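Local coordinates for C-type diheme-containing protein (Kuenenia stuttgartiensis, PDB 6H5L) that probably carries electrons through two covalently bound c-type hemes, as a partner of a hydroxylamine-oxidoreductase-like protein in an anammox reductase complex, at residues B[71-75]-B[173-178]; B[155-159]-B[192-196]; B[183-188]-B[208-212]. One frame throughout, in Å; residues are numbered along the deposited sequence.

Contact 1 of 3, residues B[71-75]-B[173-178]; sequences YGVPN and KFKGGN. With HEC (heme c), chain K.
V73 and P74 pack on K175 at the junction of the two c-type cytochrome units, where the loop after helix 62-71 meets the loop leading into helix 180-189. With CG1 anti to its backbone N (chi1 179°), V73 sets that methyl across the K175 chain, against CB, CG and CD, 3.7 Å from K175 CB. The P74 ring sits on two backbone carbonyls: its CG is 3.4 Å from F174 O and its CD 3.3 Å from K175 O, while CB meets K173 CE. N75 turns its amide toward K173 O, but the modelled spacing is too short for the bond to be trusted. Y71 brings OH to within 4.0 Å of G177 CA and crosses the N178 side chain at about a right angle. P117 and R119 of the second copy of this protein cover Y71 and P74. Both oxygens of one heme propionate are gripped by backbone: K175 N to O1A at 2.7 Å and G176 N to O2A at 3.0 Å. Extended beyond CG and packed on F51, K175 brings NZ between two hemes: it is hydrogen-bonded to O2D of the other heme and, 3.0 Å away, to O2D of this heme's second propionate.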
loop_
_atom_site.group_PDB
_atom_site.type_symbol
_atom_site.label_atom_id
_atom_site.label_comp_id
_atom_site.label_asym_id
_atom_site.label_seq_id
_atom_site.Cartn_x
_atom_site.Cartn_y
_atom_site.Cartn_z
ATOM N N TYR B 71 40.911 -23.329 3.947
ATOM C CA TYR B 71 39.559 -22.783 3.952
ATOM C C TYR B 71 39.544 -21.281 4.207
ATOM O O TYR B 71 38.650 -20.584 3.715
ATOM C CB TYR B 71 38.716 -23.506 5.002
ATOM C CG TYR B 71 37.250 -23.144 5.003
ATOM C CD1 TYR B 71 36.347 -23.828 4.203
ATOM C CD2 TYR B 71 36.766 -22.132 5.823
ATOM C CE1 TYR B 71 35.006 -23.511 4.209
ATOM C CE2 TYR B 71 35.424 -21.806 5.836
ATOM C CZ TYR B 71 34.548 -22.500 5.027
ATOM O OH TYR B 71 33.208 -22.190 5.027
ATOM N N GLY B 72 40.513 -20.769 4.961
ATOM C CA GLY B 72 40.504 -19.377 5.355
ATOM C C GLY B 72 39.619 -19.152 6.566
ATOM O O GLY B 72 39.006 -20.068 7.118
ATOM N N VAL B 73 39.559 -17.893 6.986
ATOM C CA VAL B 73 38.732 -17.513 8.127
ATOM C C VAL B 73 37.771 -16.411 7.694
ATOM O O VAL B 73 38.196 -15.263 7.499
ATOM C CB VAL B 73 39.588 -17.064 9.321
ATOM C CG1 VAL B 73 38.694 -16.660 10.485
ATOM C CG2 VAL B 73 40.536 -18.174 9.740
ATOM N N PRO B 74 36.486 -16.713 7.517
ATOM C CA PRO B 74 35.520 -15.661 7.184
ATOM C C PRO B 74 35.467 -14.586 8.260
ATOM O O PRO B 74 35.925 -14.774 9.391
ATOM C CB PRO B 74 34.191 -16.417 7.083
ATOM C CG PRO B 74 34.585 -17.821 6.757
ATOM C CD PRO B 74 35.880 -18.054 7.483
ATOM N N ASN B 75 34.894 -13.442 7.884
ATOM C CA ASN B 75 34.828 -12.258 8.743
ATOM C C ASN B 75 36.221 -11.762 9.122
ATOM O O ASN B 75 36.431 -11.247 10.224
ATOM C CB ASN B 75 33.991 -12.520 9.999
ATOM C CG ASN B 75 32.595 -13.015 9.676
ATOM O OD1 ASN B 75 31.871 -12.406 8.889
ATOM N ND2 ASN B 75 32.214 -14.138 10.277
ATOM N N LYS B 173 28.208 -16.799 8.279
ATOM C CA LYS B 173 29.629 -16.914 7.948
ATOM C C LYS B 173 30.415 -17.084 9.245
ATOM O O LYS B 173 30.996 -16.144 9.791
ATOM C CB LYS B 173 30.098 -15.703 7.148
ATOM C CG LYS B 173 29.390 -15.532 5.813
ATOM C CD LYS B 173 30.260 -14.799 4.798
ATOM C CE LYS B 173 31.426 -15.662 4.339
ATOM N NZ LYS B 173 32.083 -15.102 3.123
ATOM N N PHE B 174 30.422 -18.317 9.744
ATOM C CA PHE B 174 31.201 -18.649 10.925
ATOM C C PHE B 174 32.677 -18.757 10.562
ATOM O O PHE B 174 33.040 -19.169 9.457
ATOM C CB PHE B 174 30.711 -19.960 11.540
ATOM C CG PHE B 174 29.246 -19.960 11.878
ATOM C CD1 PHE B 174 28.799 -19.456 13.089
ATOM C CD2 PHE B 174 28.316 -20.459 10.983
ATOM C CE1 PHE B 174 27.451 -19.455 13.401
ATOM C CE2 PHE B 174 26.967 -20.461 11.288
ATOM C CZ PHE B 174 26.534 -19.958 12.499
ATOM N N LYS B 175 33.533 -18.371 11.511
ATOM C CA LYS B 175 34.964 -18.306 11.235
ATOM C C LYS B 175 35.561 -19.694 11.034
ATOM O O LYS B 175 36.457 -19.874 10.199
ATOM C CB LYS B 175 35.681 -17.566 12.363
ATOM C CG LYS B 175 35.354 -16.084 12.433
ATOM C CD LYS B 175 36.381 -15.329 13.260
ATOM C CE LYS B 175 36.089 -13.839 13.266
ATOM N NZ LYS B 175 37.183 -13.072 13.920
ATOM N N GLY B 176 35.081 -20.685 11.780
ATOM C CA GLY B 176 35.562 -22.042 11.647
ATOM C C GLY B 176 34.869 -22.883 10.601
ATOM O O GLY B 176 35.270 -24.030 10.377
ATOM N N GLY B 177 33.845 -22.349 9.945
ATOM C CA GLY B 177 33.072 -23.093 8.965
ATOM C C GLY B 177 31.600 -23.057 9.329
ATOM O O GLY B 177 31.226 -23.034 10.504
ATOM N N ASN B 178 30.750 -23.050 8.302
ATOM C CA ASN B 178 29.310 -22.923 8.488
ATOM C C ASN B 178 28.587 -24.263 8.485
ATOM O O ASN B 178 27.359 -24.293 8.366
ATOM C CB ASN B 178 28.715 -22.006 7.414
ATOM C CG ASN B 178 29.009 -22.481 6.001
ATOM O OD1 ASN B 178 29.476 -23.600 5.787
ATOM N ND2 ASN B 178 28.728 -21.626 5.024
HETATM FE FE HEC K . 30.397 -17.490 21.877
HETATM C CHA HEC K . 32.442 -17.362 19.122
HETATM C CHB HEC K . 28.247 -19.555 20.165
HETATM C CHC HEC K . 28.530 -17.925 24.726
HETATM C CHD HEC K . 32.066 -14.892 23.346
HETATM N NA HEC K . 30.382 -18.357 20.003
HETATM C C1A HEC K . 31.267 -18.069 18.983
HETATM C C2A HEC K . 30.744 -18.644 17.757
HETATM C C3A HEC K . 29.583 -19.246 18.047
HETATM C C4A HEC K . 29.333 -19.079 19.465
HETATM C CMA HEC K . 28.663 -19.994 17.056
HETATM C CAA HEC K . 31.414 -18.560 16.366
HETATM C CBA HEC K . 32.079 -19.890 16.016
HETATM C CGA HEC K . 32.761 -19.773 14.677
HETATM O O1A HEC K . 32.814 -18.643 14.126
HETATM O O2A HEC K . 33.256 -20.807 14.160
HETATM N NB HEC K . 28.651 -18.486 22.342
HETATM C C1B HEC K . 28.033 -19.407 21.520
HETATM C C2B HEC K . 27.131 -20.201 22.330
HETATM C C3B HEC K . 27.202 -19.752 23.593
HETATM C C4B HEC K . 28.163 -18.665 23.623
HETATM C CMB HEC K . 26.239 -21.334 21.775
HETATM C CAB HEC K . 26.422 -20.263 24.828
HETATM C CBB HEC K . 26.723 -21.743 25.150
HETATM N NC HEC K . 30.283 -16.550 23.684
HETATM C C1C HEC K . 29.496 -16.940 24.753
HETATM C C2C HEC K . 29.957 -16.231 25.931
HETATM C C3C HEC K . 30.837 -15.305 25.524
HETATM C C4C HEC K . 31.126 -15.546 24.118
HETATM C CMC HEC K . 29.224 -16.255 27.294
HETATM C CAC HEC K . 31.542 -14.253 26.415
HETATM C CBC HEC K . 32.489 -14.941 27.421
HETATM N ND HEC K . 32.003 -16.294 21.307
HETATM C C1D HEC K . 32.549 -15.298 22.115
HETATM C C2D HEC K . 33.711 -14.756 21.447
HETATM C C3D HEC K . 33.830 -15.528 20.124
HETATM C C4D HEC K . 32.726 -16.460 20.127
HETATM C CMD HEC K . 34.639 -13.635 21.959
HETATM C CAD HEC K . 34.899 -15.352 19.023
HETATM C CBD HEC K . 34.512 -14.190 18.112
HETATM C CGD HEC K . 35.617 -13.917 17.124
HETATM O O1D HEC K . 36.557 -14.748 17.022
HETATM O O2D HEC K . 35.558 -12.863 16.438
#

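Contact 2 of 3, residues B[155-159]-B[192-196]; sequences EQEDD and NGTPM. With HEC (heme c), chain K.
D159 and G193 link two irregular segments that run roughly antiparallel, their touching parts 153° apart in direction. A single backbone hydrogen bond joins them, D159 N to G193 O at 2.9 Å, and the D159 carboxylate folds back so that OD2 comes 3.2 Å from G193 CA. Beyond this bond the pairing gives way to side-chain packing. P195 packs against the other segment: its CD faces E157 O at 3.4 Å, and CG meets Q156 OE1 at 3.4 Å. Q156 is bent at chi2 (-57°), which turns its amide across the proline and toward heme CAC; NE2 is hydrogen-bonded to S152 O. Next to P195, M196 leads away from the 155-159 segment. With CG anti to the backbone N (chi1 177°) and a bend at chi2, SD comes over the heme, where it binds the iron at 2.3 Å as an axial ligand; H142 supplies the other, a His/Met pair as in class I cytochromes c. T194 OG1 is hydrogen-bonded to L191 O and receives a weak bond from M196 N. The methionine loop joins helix 180-189 to helix 205-217, while segment 155-159 belongs to the loop between helix 139-142, which carries H142, and helix 180-189.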
loop_
_atom_site.group_PDB
_atom_site.type_symbol
_atom_site.label_atom_id
_atom_site.label_comp_id
_atom_site.label_asym_id
_atom_site.label_seq_id
_atom_site.Cartn_x
_atom_site.Cartn_y
_atom_site.Cartn_z
ATOM N N GLU B 155 32.996 -5.456 25.786
ATOM C CA GLU B 155 34.092 -5.499 26.743
ATOM C C GLU B 155 34.963 -6.743 26.619
ATOM O O GLU B 155 35.945 -6.865 27.358
ATOM C CB GLU B 155 33.543 -5.410 28.169
ATOM C CG GLU B 155 32.821 -6.665 28.619
ATOM C CD GLU B 155 32.011 -6.452 29.878
ATOM O OE1 GLU B 155 31.741 -5.281 30.220
ATOM O OE2 GLU B 155 31.644 -7.455 30.525
ATOM N N GLN B 156 34.638 -7.664 25.716
ATOM C CA GLN B 156 35.416 -8.889 25.599
ATOM C C GLN B 156 36.789 -8.600 25.001
ATOM O O GLN B 156 36.964 -7.675 24.206
ATOM C CB GLN B 156 34.671 -9.912 24.743
ATOM C CG GLN B 156 33.285 -10.250 25.256
ATOM C CD GLN B 156 33.303 -10.769 26.680
ATOM O OE1 GLN B 156 34.144 -11.590 27.043
ATOM N NE2 GLN B 156 32.375 -10.283 27.499
ATOM N N GLU B 157 37.774 -9.409 25.393
ATOM C CA GLU B 157 39.152 -9.190 24.982
ATOM C C GLU B 157 39.852 -10.516 24.727
ATOM O O GLU B 157 39.517 -11.542 25.325
ATOM C CB GLU B 157 39.937 -8.391 26.029
ATOM C CG GLU B 157 39.629 -6.909 26.031
ATOM C CD GLU B 157 40.717 -6.096 26.696
ATOM O OE1 GLU B 157 41.633 -6.701 27.292
ATOM O OE2 GLU B 157 40.662 -4.853 26.615
ATOM N N ASP B 158 40.835 -10.477 23.828
ATOM C CA ASP B 158 41.689 -11.622 23.554
ATOM C C ASP B 158 42.541 -11.967 24.774
ATOM O O ASP B 158 42.601 -11.232 25.762
ATOM C CB ASP B 158 42.618 -11.334 22.373
ATOM C CG ASP B 158 41.936 -11.486 21.034
ATOM O OD1 ASP B 158 40.972 -12.272 20.934
ATOM O OD2 ASP B 158 42.376 -10.820 20.074
ATOM N N ASP B 159 43.216 -13.112 24.685
ATOM C CA ASP B 159 44.350 -13.366 25.561
ATOM C C ASP B 159 45.597 -12.620 25.104
ATOM O O ASP B 159 46.592 -12.598 25.835
ATOM C CB ASP B 159 44.636 -14.868 25.643
ATOM C CG ASP B 159 43.579 -15.620 26.429
ATOM O OD1 ASP B 159 42.846 -14.976 27.207
ATOM O OD2 ASP B 159 43.489 -16.857 26.277
ATOM N N ASN B 192 40.555 -21.529 21.683
ATOM C CA ASN B 192 41.723 -21.179 22.484
ATOM C C ASN B 192 42.150 -19.738 22.227
ATOM O O ASN B 192 42.275 -19.308 21.076
ATOM C CB ASN B 192 42.877 -22.132 22.172
ATOM C CG ASN B 192 42.633 -23.538 22.688
ATOM O OD1 ASN B 192 41.553 -23.855 23.188
ATOM N ND2 ASN B 192 43.640 -24.392 22.561
ATOM N N GLY B 193 42.369 -18.993 23.309
ATOM C CA GLY B 193 42.799 -17.616 23.229
ATOM C C GLY B 193 41.685 -16.596 23.324
ATOM O O GLY B 193 41.972 -15.394 23.375
ATOM N N THR B 194 40.433 -17.034 23.343
ATOM C CA THR B 194 39.269 -16.169 23.388
ATOM C C THR B 194 38.412 -16.518 24.595
ATOM O O THR B 194 38.502 -17.631 25.125
ATOM C CB THR B 194 38.435 -16.304 22.103
ATOM O OG1 THR B 194 37.742 -17.559 22.111
ATOM C CG2 THR B 194 39.327 -16.233 20.877
ATOM N N PRO B 195 37.567 -15.589 25.060
ATOM C CA PRO B 195 36.652 -15.912 26.165
ATOM C C PRO B 195 35.558 -16.901 25.795
ATOM O O PRO B 195 34.725 -17.220 26.651
ATOM C CB PRO B 195 36.057 -14.544 26.538
ATOM C CG PRO B 195 36.195 -13.723 25.307
ATOM C CD PRO B 195 37.486 -14.168 24.680
ATOM N N MET B 196 35.525 -17.388 24.554
ATOM C CA MET B 196 34.592 -18.422 24.127
ATOM C C MET B 196 35.129 -19.783 24.552
ATOM O O MET B 196 36.060 -20.307 23.925
ATOM C CB MET B 196 34.387 -18.370 22.611
ATOM C CG MET B 196 33.488 -19.463 22.060
ATOM S SD MET B 196 31.751 -19.246 22.490
ATOM C CE MET B 196 31.084 -20.811 21.932
HETATM FE FE HEC K . 30.397 -17.490 21.877
HETATM C CHA HEC K . 32.442 -17.362 19.122
HETATM C CHB HEC K . 28.247 -19.555 20.165
HETATM C CHC HEC K . 28.530 -17.925 24.726
HETATM C CHD HEC K . 32.066 -14.892 23.346
HETATM N NA HEC K . 30.382 -18.357 20.003
HETATM C C1A HEC K . 31.267 -18.069 18.983
HETATM C C2A HEC K . 30.744 -18.644 17.757
HETATM C C3A HEC K . 29.583 -19.246 18.047
HETATM C C4A HEC K . 29.333 -19.079 19.465
HETATM C CMA HEC K . 28.663 -19.994 17.056
HETATM C CAA HEC K . 31.414 -18.560 16.366
HETATM C CBA HEC K . 32.079 -19.890 16.016
HETATM C CGA HEC K . 32.761 -19.773 14.677
HETATM O O1A HEC K . 32.814 -18.643 14.126
HETATM O O2A HEC K . 33.256 -20.807 14.160
HETATM N NB HEC K . 28.651 -18.486 22.342
HETATM C C1B HEC K . 28.033 -19.407 21.520
HETATM C C2B HEC K . 27.131 -20.201 22.330
HETATM C C3B HEC K . 27.202 -19.752 23.593
HETATM C C4B HEC K . 28.163 -18.665 23.623
HETATM C CMB HEC K . 26.239 -21.334 21.775
HETATM C CAB HEC K . 26.422 -20.263 24.828
HETATM C CBB HEC K . 26.723 -21.743 25.150
HETATM N NC HEC K . 30.283 -16.550 23.684
HETATM C C1C HEC K . 29.496 -16.940 24.753
HETATM C C2C HEC K . 29.957 -16.231 25.931
HETATM C C3C HEC K . 30.837 -15.305 25.524
HETATM C C4C HEC K . 31.126 -15.546 24.118
HETATM C CMC HEC K . 29.224 -16.255 27.294
HETATM C CAC HEC K . 31.542 -14.253 26.415
HETATM C CBC HEC K . 32.489 -14.941 27.421
HETATM N ND HEC K . 32.003 -16.294 21.307
HETATM C C1D HEC K . 32.549 -15.298 22.115
HETATM C C2D HEC K . 33.711 -14.756 21.447
HETATM C C3D HEC K . 33.830 -15.528 20.124
HETATM C C4D HEC K . 32.726 -16.460 20.127
HETATM C CMD HEC K . 34.639 -13.635 21.959
HETATM C CAD HEC K . 34.899 -15.352 19.023
HETATM C CBD HEC K . 34.512 -14.190 18.112
HETATM C CGD HEC K . 35.617 -13.917 17.124
HETATM O O1D HEC K . 36.557 -14.748 17.022
HETATM O O2D HEC K . 35.558 -12.863 16.438
#

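Contact 3 of 3, residues B[183-188]-B[208-212]; sequences VYLRFT and RWYLT. With HEC (heme c), chain K.
Y184 stacks on W209 where helix 180-189 crosses helix 205-217, a buried pairing of two helices beside the heme. Y184 holds CG anti to the backbone N (chi1 169°), and this swings the ring toward the other helix. Its CB makes a CH-pi contact over the W209 six-membered ring, 3.8 Å from the centroid, and touches T212 OG1 as well. Farther out, CD1 comes 3.5 Å from W209 CE2 and CE1 3.4 Å from W209 NE1, within an offset stack of the Y184 ring on the W209 five-membered ring, planes 4° apart. R208 CB also touches CD1 and CE1, coming in obliquely. At the tip, OH lies near R208 NH2, whose position is less certain, and has a weak hydrogen bond to D205 OD1, the salt-bridge partner of R208. The opposite ring face carries T188 OG1 over its centre; that hydroxyl donates to Y184 O at 2.6 Å and accepts from R208 NE at 3.0 Å, so one oxygen ties both helices. Likewise T212 OG1 turns back to R208 O. On the heme side, L211 CD2 covers a face of F187, whose CE1 is 3.4 Å from heme CHB. The two axes pass 9.3 Å apart at 128°, and helix 122-135 packs on helix 205-217, with Y132 against L211 and T124 and A127 against Y210.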
loop_
_atom_site.group_PDB
_atom_site.type_symbol
_atom_site.label_atom_id
_atom_site.label_comp_id
_atom_site.label_asym_id
_atom_site.label_seq_id
_atom_site.Cartn_x
_atom_site.Cartn_y
_atom_site.Cartn_z
ATOM N N VAL B 183 30.112 -26.156 13.587
ATOM C CA VAL B 183 29.606 -25.446 14.757
ATOM C C VAL B 183 29.593 -26.363 15.974
ATOM O O VAL B 183 29.907 -25.937 17.093
ATOM C CB VAL B 183 28.213 -24.860 14.464
ATOM C CG1 VAL B 183 27.618 -24.237 15.716
ATOM C CG2 VAL B 183 28.301 -23.830 13.350
ATOM N N TYR B 184 29.234 -27.634 15.780
ATOM C CA TYR B 184 29.300 -28.594 16.877
ATOM C C TYR B 184 30.729 -28.758 17.377
ATOM O O TYR B 184 30.958 -28.927 18.582
ATOM C CB TYR B 184 28.727 -29.941 16.433
ATOM C CG TYR B 184 28.980 -31.072 17.409
ATOM C CD1 TYR B 184 28.134 -31.285 18.491
ATOM C CD2 TYR B 184 30.061 -31.930 17.243
ATOM C CE1 TYR B 184 28.361 -32.317 19.383
ATOM C CE2 TYR B 184 30.296 -32.963 18.130
ATOM C CZ TYR B 184 29.443 -33.152 19.198
ATOM O OH TYR B 184 29.670 -34.179 20.084
ATOM N N LEU B 185 31.703 -28.721 16.464
ATOM C CA LEU B 185 33.102 -28.835 16.867
ATOM C C LEU B 185 33.516 -27.677 17.764
ATOM O O LEU B 185 34.221 -27.877 18.761
ATOM C CB LEU B 185 34.001 -28.900 15.632
ATOM C CG LEU B 185 34.293 -30.290 15.062
ATOM C CD1 LEU B 185 35.026 -30.178 13.736
ATOM C CD2 LEU B 185 35.105 -31.110 16.055
ATOM N N ARG B 186 33.088 -26.456 17.426
ATOM C CA ARG B 186 33.450 -25.290 18.227
ATOM C C ARG B 186 32.949 -25.426 19.659
ATOM O O ARG B 186 33.673 -25.109 20.611
ATOM C CB ARG B 186 32.893 -24.018 17.586
ATOM C CG ARG B 186 33.303 -23.797 16.137
ATOM C CD ARG B 186 34.780 -23.459 15.992
ATOM N NE ARG B 186 35.622 -24.649 15.907
ATOM C CZ ARG B 186 35.838 -25.329 14.786
ATOM N NH1 ARG B 186 35.268 -24.941 13.652
ATOM N NH2 ARG B 186 36.620 -26.399 14.799
ATOM N N PHE B 187 31.713 -25.898 19.832
ATOM C CA PHE B 187 31.162 -26.067 21.171
ATOM C C PHE B 187 31.807 -27.229 21.913
ATOM O O PHE B 187 31.783 -27.249 23.149
ATOM C CB PHE B 187 29.647 -26.277 21.102
ATOM C CG PHE B 187 28.905 -25.169 20.400
ATOM C CD1 PHE B 187 29.457 -23.904 20.281
ATOM C CD2 PHE B 187 27.649 -25.397 19.864
ATOM C CE1 PHE B 187 28.774 -22.892 19.635
ATOM C CE2 PHE B 187 26.960 -24.388 19.221
ATOM C CZ PHE B 187 27.524 -23.134 19.104
ATOM N N THR B 188 32.380 -28.190 21.190
ATOM C CA THR B 188 33.025 -29.341 21.805
ATOM C C THR B 188 34.506 -29.112 22.081
ATOM O O THR B 188 35.072 -29.776 22.957
ATOM C CB THR B 188 32.850 -30.574 20.907
ATOM O OG1 THR B 188 31.486 -30.658 20.477
ATOM C CG2 THR B 188 33.205 -31.851 21.660
ATOM N N ARG B 208 24.811 -30.573 22.816
ATOM C CA ARG B 208 25.518 -29.661 21.927
ATOM C C ARG B 208 25.014 -29.745 20.492
ATOM O O ARG B 208 25.183 -28.784 19.734
ATOM C CB ARG B 208 27.023 -29.930 21.977
ATOM C CG ARG B 208 27.647 -29.594 23.326
ATOM C CD ARG B 208 29.165 -29.648 23.279
ATOM N NE ARG B 208 29.651 -30.949 22.834
ATOM C CZ ARG B 208 29.783 -32.008 23.626
ATOM N NH1 ARG B 208 29.462 -31.924 24.910
ATOM N NH2 ARG B 208 30.232 -33.152 23.133
ATOM N N TRP B 209 24.400 -30.864 20.102
ATOM C CA TRP B 209 23.686 -30.895 18.830
ATOM C C TRP B 209 22.381 -30.115 18.924
ATOM O O TRP B 209 21.994 -29.429 17.970
ATOM C CB TRP B 209 23.423 -32.336 18.394
ATOM C CG TRP B 209 24.640 -33.045 17.877
ATOM C CD1 TRP B 209 25.294 -34.087 18.467
ATOM C CD2 TRP B 209 25.354 -32.758 16.666
ATOM N NE1 TRP B 209 26.367 -34.470 17.699
ATOM C CE2 TRP B 209 26.427 -33.670 16.589
ATOM C CE3 TRP B 209 25.190 -31.822 15.641
ATOM C CZ2 TRP B 209 27.331 -33.672 15.529
ATOM C CZ3 TRP B 209 26.088 -31.825 14.588
ATOM C CH2 TRP B 209 27.146 -32.743 14.541
ATOM N N TYR B 210 21.683 -30.216 20.060
ATOM C CA TYR B 210 20.532 -29.349 20.305
ATOM C C TYR B 210 20.935 -27.886 20.198
ATOM O O TYR B 210 20.275 -27.090 19.518
ATOM C CB TYR B 210 19.935 -29.615 21.691
ATOM C CG TYR B 210 19.525 -31.041 21.995
ATOM C CD1 TYR B 210 19.282 -31.960 20.981
ATOM C CD2 TYR B 210 19.369 -31.462 23.311
ATOM C CE1 TYR B 210 18.906 -33.261 21.274
ATOM C CE2 TYR B 210 18.994 -32.755 23.611
ATOM C CZ TYR B 210 18.763 -33.651 22.590
ATOM O OH TYR B 210 18.388 -34.941 22.886
ATOM N N LEU B 211 22.024 -27.517 20.877
ATOM C CA LEU B 211 22.504 -26.140 20.843
ATOM C C LEU B 211 22.917 -25.735 19.435
ATOM O O LEU B 211 22.630 -24.617 18.993
ATOM C CB LEU B 211 23.672 -25.981 21.813
ATOM C CG LEU B 211 24.331 -24.610 21.946
ATOM C CD1 LEU B 211 23.351 -23.594 22.508
ATOM C CD2 LEU B 211 25.566 -24.716 22.826
ATOM N N THR B 212 23.600 -26.630 18.717
ATOM C CA THR B 212 23.980 -26.340 17.338
ATOM C C THR B 212 22.754 -26.068 16.475
ATOM O O THR B 212 22.745 -25.125 15.677
ATOM C CB THR B 212 24.791 -27.499 16.759
ATOM O OG1 THR B 212 26.046 -27.598 17.443
ATOM C CG2 THR B 212 25.039 -27.296 15.278
HETATM FE FE HEC K . 30.397 -17.490 21.877
HETATM C CHA HEC K . 32.442 -17.362 19.122
HETATM C CHB HEC K . 28.247 -19.555 20.165
HETATM C CHC HEC K . 28.530 -17.925 24.726
HETATM C CHD HEC K . 32.066 -14.892 23.346
HETATM N NA HEC K . 30.382 -18.357 20.003
HETATM C C1A HEC K . 31.267 -18.069 18.983
HETATM C C2A HEC K . 30.744 -18.644 17.757
HETATM C C3A HEC K . 29.583 -19.246 18.047
HETATM C C4A HEC K . 29.333 -19.079 19.465
HETATM C CMA HEC K . 28.663 -19.994 17.056
HETATM C CAA HEC K . 31.414 -18.560 16.366
HETATM C CBA HEC K . 32.079 -19.890 16.016
HETATM C CGA HEC K . 32.761 -19.773 14.677
HETATM O O1A HEC K . 32.814 -18.643 14.126
HETATM O O2A HEC K . 33.256 -20.807 14.160
HETATM N NB HEC K . 28.651 -18.486 22.342
HETATM C C1B HEC K . 28.033 -19.407 21.520
HETATM C C2B HEC K . 27.131 -20.201 22.330
HETATM C C3B HEC K . 27.202 -19.752 23.593
HETATM C C4B HEC K . 28.163 -18.665 23.623
HETATM C CMB HEC K . 26.239 -21.334 21.775
HETATM C CAB HEC K . 26.422 -20.263 24.828
HETATM C CBB HEC K . 26.723 -21.743 25.150
HETATM N NC HEC K . 30.283 -16.550 23.684
HETATM C C1C HEC K . 29.496 -16.940 24.753
HETATM C C2C HEC K . 29.957 -16.231 25.931
HETATM C C3C HEC K . 30.837 -15.305 25.524
HETATM C C4C HEC K . 31.126 -15.546 24.118
HETATM C CMC HEC K . 29.224 -16.255 27.294
HETATM C CAC HEC K . 31.542 -14.253 26.415
HETATM C CBC HEC K . 32.489 -14.941 27.421
HETATM N ND HEC K . 32.003 -16.294 21.307
HETATM C C1D HEC K . 32.549 -15.298 22.115
HETATM C C2D HEC K . 33.711 -14.756 21.447
HETATM C C3D HEC K . 33.830 -15.528 20.124
HETATM C C4D HEC K . 32.726 -16.460 20.127
HETATM C CMD HEC K . 34.639 -13.635 21.959
HETATM C CAD HEC K . 34.899 -15.352 19.023
HETATM C CBD HEC K . 34.512 -14.190 18.112
HETATM C CGD HEC K . 35.617 -13.917 17.124
HETATM O O1D HEC K . 36.557 -14.748 17.022
HETATM O O2D HEC K . 35.558 -12.863 16.438
#

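In the fold
Contacts 1 and 3 are buried, whereas contact 2 lies at the surface; all three touch the same heme. Contact 1 alone joins the two cytochrome units, loop to loop, with backbone N-H groups and a lysine turned to the propionates. The loop between helix 139-142 and helix 180-189 supplies a segment to contacts 1 and 2, and helix 180-189 itself enters contact 3. Within the second unit, contact 2 pairs irregular loops through one backbone bond and delivers an iron ligand, while contact 3 packs two helices by aromatic stacking and hydroxyl bonds. No residue is shared, but around the heme F187 of contact 3 touches M196 of contact 2, and V183 touches F174 of contact 1.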